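Local coordinates for hypothetical protein (Uncultured marine organism, PDB 2OD6), which is of unknown function but forms a ferredoxin-like dimer of the dimeric alpha/beta-barrel clan and binds a long-chain keto fatty acid in a pocket, at residues Thr11-Ile16 and Val61-Glu66. Numbering follows the deposited sequence.
With OHA (10-oxohexadecanoic acid), chain E.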
ATOM      1  N   THR A  11       4.455   0.710   5.181  1.00  2.29           N
ATOM      2  CA  THR A  11       4.693   1.244   6.550  1.00  4.76           C
ATOM      3  C   THR A  11       3.779   2.428   6.715  1.00  4.19           C
ATOM      4  O   THR A  11       3.833   3.380   5.886  1.00  4.62           O
ATOM      5  CB  THR A  11       6.165   1.639   6.663  1.00  8.48           C
ATOM      6  OG1 THR A  11       6.976   0.470   6.496  1.00 10.91           O
ATOM      7  CG2 THR A  11       6.483   2.284   7.991  1.00  2.00           C
ATOM      8  N   THR A  12       3.043   2.451   7.825  1.00  7.19           N
ATOM      9  CA  THR A  12       2.202   3.578   8.171  1.00  8.24           C
ATOM     10  C   THR A  12       2.902   4.294   9.292  1.00  6.61           C
ATOM     11  O   THR A  12       3.307   3.684  10.308  1.00  3.01           O
ATOM     12  CB  THR A  12       0.730   3.179   8.564  1.00  7.42           C
ATOM     13  OG1 THR A  12       0.119   2.528   7.439  1.00  5.18           O
ATOM     14  CG2 THR A  12      -0.091   4.422   8.968  1.00  3.16           C
ATOM     15  N   ALA A  13       3.085   5.585   9.069  1.00  4.79           N
ATOM     16  CA  ALA A  13       3.739   6.475   9.990  1.00  5.46           C
ATOM     17  C   ALA A  13       2.771   7.556  10.505  1.00  2.00           C
ATOM     18  O   ALA A  13       2.254   8.344   9.721  1.00  5.93           O
ATOM     19  CB  ALA A  13       4.892   7.077   9.256  1.00  2.00           C
ATOM     20  N   ASP A  14       2.563   7.643  11.820  1.00  2.00           N
ATOM     21  CA  ASP A  14       1.658   8.613  12.394  1.00  7.68           C
ATOM     22  C   ASP A  14       2.394   9.565  13.266  1.00  8.65           C
ATOM     23  O   ASP A  14       3.244   9.127  14.009  1.00  9.71           O
ATOM     24  CB  ASP A  14       0.699   7.947  13.365  1.00  3.18           C
ATOM     25  CG  ASP A  14      -0.614   7.669  12.761  1.00 17.78           C
ATOM     26  OD1 ASP A  14      -0.643   6.772  11.901  1.00 22.00           O
ATOM     27  OD2 ASP A  14      -1.589   8.358  13.142  1.00 27.58           O
ATOM     28  N   PHE A  15       1.974  10.831  13.245  1.00  9.18           N
ATOM     29  CA  PHE A  15       2.672  11.907  13.894  1.00  4.22           C
ATOM     30  C   PHE A  15       1.668  12.638  14.684  1.00  5.28           C
ATOM     31  O   PHE A  15       0.457  12.528  14.467  1.00  4.55           O
ATOM     32  CB  PHE A  15       3.311  12.846  12.884  1.00  7.75           C
ATOM     33  CG  PHE A  15       4.202  12.154  11.930  1.00  2.00           C
ATOM     34  CD1 PHE A  15       3.696  11.653  10.799  1.00 12.96           C
ATOM     35  CD2 PHE A  15       5.542  11.915  12.217  1.00  2.71           C
ATOM     36  CE1 PHE A  15       4.482  10.993   9.931  1.00  4.01           C
ATOM     37  CE2 PHE A  15       6.353  11.230  11.310  1.00  2.00           C
ATOM     38  CZ  PHE A  15       5.805  10.762  10.200  1.00  8.62           C
ATOM     39  N   ILE A  16       2.192  13.347  15.663  1.00  6.21           N
ATOM     40  CA  ILE A  16       1.407  14.125  16.549  1.00  6.43           C
ATOM     41  C   ILE A  16       0.776  15.409  15.999  1.00  5.54           C
ATOM     42  O   ILE A  16      -0.091  15.998  16.676  1.00  6.25           O
ATOM     43  CB  ILE A  16       2.348  14.610  17.643  1.00  4.43           C
ATOM     44  CG1 ILE A  16       2.554  13.538  18.672  1.00 17.01           C
ATOM     45  CG2 ILE A  16       1.849  15.863  18.226  1.00 11.83           C
ATOM     46  CD1 ILE A  16       3.157  14.160  19.874  1.00  2.00           C
ATOM     47  N   VAL A  61       1.265   9.151   6.851  1.00  2.00           N
ATOM     48  CA  VAL A  61       1.721   8.758   5.491  1.00  2.00           C
ATOM     49  C   VAL A  61       1.780   7.285   5.442  1.00  3.19           C
ATOM     50  O   VAL A  61       2.066   6.624   6.406  1.00  2.83           O
ATOM     51  CB  VAL A  61       3.076   9.397   5.156  1.00  8.26           C
ATOM     52  CG1 VAL A  61       2.910  10.957   5.148  1.00  4.24           C
ATOM     53  CG2 VAL A  61       4.190   8.963   6.119  1.00  7.54           C
ATOM     54  N   VAL A  62       1.538   6.732   4.256  1.00  4.21           N
ATOM     55  CA  VAL A  62       1.859   5.356   4.012  1.00  7.62           C
ATOM     56  C   VAL A  62       3.021   5.318   3.019  1.00  5.25           C
ATOM     57  O   VAL A  62       2.961   5.906   1.946  1.00  9.61           O
ATOM     58  CB  VAL A  62       0.637   4.540   3.439  1.00  8.70           C
ATOM     59  CG1 VAL A  62       1.045   3.086   3.040  1.00  2.82           C
ATOM     60  CG2 VAL A  62      -0.481   4.511   4.478  1.00  6.38           C
HETATM   61  N   MSE A  63       4.056   4.569   3.394  1.00  2.18           N
HETATM   62  CA  MSE A  63       5.223   4.337   2.594  1.00 10.15           C
HETATM   63  C   MSE A  63       5.202   2.928   1.971  1.00  7.85           C
HETATM   64  O   MSE A  63       4.985   1.913   2.672  1.00 10.09           O
HETATM   65  CB  MSE A  63       6.431   4.569   3.485  1.00  9.88           C
HETATM   66  CG  MSE A  63       6.520   6.034   3.917  1.00 13.55           C
HETATM   67 SE   MSE A  63       8.187   6.260   4.906  0.75 25.14          SE
HETATM   68  CE  MSE A  63       7.765   5.385   6.510  1.00  2.00           C
ATOM     69  N   THR A  64       5.387   2.821   0.670  1.00 10.24           N
ATOM     70  CA  THR A  64       5.336   1.544   0.083  1.00 10.67           C
ATOM     71  C   THR A  64       6.742   1.223  -0.434  1.00 13.02           C
ATOM     72  O   THR A  64       7.381   2.072  -1.030  1.00 14.03           O
ATOM     73  CB  THR A  64       4.300   1.464  -1.074  1.00 14.94           C
ATOM     74  OG1 THR A  64       4.812   2.210  -2.169  1.00 21.00           O
ATOM     75  CG2 THR A  64       2.938   2.025  -0.649  1.00  2.00           C
ATOM     76  N   TYR A  65       7.211   0.002  -0.165  1.00 10.50           N
ATOM     77  CA  TYR A  65       8.467  -0.520  -0.679  1.00  9.83           C
ATOM     78  C   TYR A  65       8.161  -1.715  -1.568  1.00  6.65           C
ATOM     79  O   TYR A  65       7.652  -2.719  -1.090  1.00  6.21           O
ATOM     80  CB  TYR A  65       9.314  -0.972   0.492  1.00 10.19           C
ATOM     81  CG  TYR A  65       9.650   0.119   1.414  1.00  4.37           C
ATOM     82  CD1 TYR A  65       8.769   0.447   2.444  1.00  4.71           C
ATOM     83  CD2 TYR A  65      10.815   0.863   1.274  1.00 12.13           C
ATOM     84  CE1 TYR A  65       9.041   1.490   3.353  1.00 10.57           C
ATOM     85  CE2 TYR A  65      11.105   1.926   2.202  1.00  7.23           C
ATOM     86  CZ  TYR A  65      10.206   2.206   3.207  1.00 16.86           C
ATOM     87  OH  TYR A  65      10.479   3.210   4.064  1.00 12.40           O
ATOM     88  N   GLU A  66       8.418  -1.622  -2.851  1.00 11.36           N
ATOM     89  CA  GLU A  66       8.116  -2.702  -3.739  1.00 11.47           C
ATOM     90  C   GLU A  66       9.426  -3.419  -4.092  1.00 13.71           C
ATOM     91  O   GLU A  66      10.262  -2.857  -4.778  1.00  9.88           O
ATOM     92  CB  GLU A  66       7.479  -2.181  -5.028  1.00 17.98           C
ATOM     93  CG  GLU A  66       6.019  -1.807  -4.859  1.00 20.99           C
ATOM     94  CD  GLU A  66       5.457  -1.063  -6.023  1.00 18.45           C
ATOM     95  OE1 GLU A  66       5.553  -1.524  -7.191  1.00 16.89           O
ATOM     96  OE2 GLU A  66       4.888   0.003  -5.742  1.00 13.43           O
TER
HETATM   97  O2  OHA E 300      10.182  -3.433   3.806  1.00 14.23           O
HETATM   98  C16 OHA E 300      10.209  -2.897   4.910  1.00 20.78           C
HETATM   99  O3  OHA E 300       9.595  -3.554   5.869  1.00 13.67           O
HETATM  100  C15 OHA E 300      10.931  -1.590   5.202  1.00 22.14           C
HETATM  101  C14 OHA E 300      10.403  -0.903   6.476  1.00 28.73           C
HETATM  102  C13 OHA E 300      11.253   0.284   6.995  1.00 34.59           C
HETATM  103  C12 OHA E 300      10.474   1.601   7.189  1.00 38.11           C
HETATM  104  C11 OHA E 300      11.141   2.623   8.150  1.00 42.40           C
HETATM  105  C10 OHA E 300      11.194   4.085   7.660  1.00 43.52           C
HETATM  106  C9  OHA E 300      12.372   4.293   6.681  1.00 50.66           C
HETATM  107  C8  OHA E 300      12.322   5.554   5.787  1.00 49.81           C
HETATM  108  C7  OHA E 300      13.406   5.500   4.702  1.00 47.41           C
HETATM  109  O1  OHA E 300      13.195   4.936   3.631  1.00 36.52           O
HETATM  110  C6  OHA E 300      14.782   6.104   4.877  1.00 42.93           C
HETATM  111  C5  OHA E 300      14.944   6.904   6.168  1.00 47.53           C
HETATM  112  C4  OHA E 300      16.331   7.571   6.210  1.00 46.80           C
HETATM  113  C3  OHA E 300      16.568   8.545   7.382  1.00 44.51           C
HETATM  114  C2  OHA E 300      15.541   9.675   7.533  1.00 39.65           C
HETATM  115  C1  OHA E 300      14.812   9.562   8.865  1.00 38.60           C
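Four backbone hydrogen bonds join Thr11-Ile16 to Val61-Glu66 as antiparallel neighbours. Thr11 and Met63, a selenomethionine, form one hydrogen-bonded pair, with Met63 N reaching Thr11 O at 2.8 Å along an almost straight N-H···O (176°) and Thr11 N returning the bond to Met63 O. Ala13 and Val61 form the next such pair, Ala13 N lying 3.0 Å from Val61 O, close to the line of the carbonyl. Between them Thr12 and Val62 make a non-hydrogen-bonded pair, their CA atoms 4.5 Å apart.

The apolar contacts line the face that carries Thr11, Ala13, Val61 and Met63. The selenomethionine chain bends at its third torsion (-73°), which brings CE within 3.7 Å of Thr11 CG2 as the two side chains cross obliquely. Farther along, Val61 CG2 packs on Ala13 CB and approaches the edge of the Phe15 ring. On the reverse face, Thr12 OG1 lies against Val62 CG2.

Thr11, Met63 and Tyr65 also border the bound 10-oxohexadecanoic acid. Tyr65 OH donates a hydrogen bond to the ligand keto oxygen O1 at 3.2 Å, while one ring face lies beneath C15, offset toward the rim. Met63 CE meets C10 at 3.8 Å. Thr11 OG1 touches the acyl chain beside C14 and is hydrogen-bonded to Thr101 OG1. An alanine in place of Tyr65 would remove both ring and hydroxyl, and would probably loosen the hold on the keto group and the neighbouring acyl chain.

Strands 7-15 and 59-67 are the central pair of the four-stranded ferredoxin-like sheet, flanked by 98-109 and 44-52. Helix 18-40 packs on Phe15, Val61, Met63 and Tyr65, whereas Phe10 of the second subunit packs against Val62 and Thr64 on the other face.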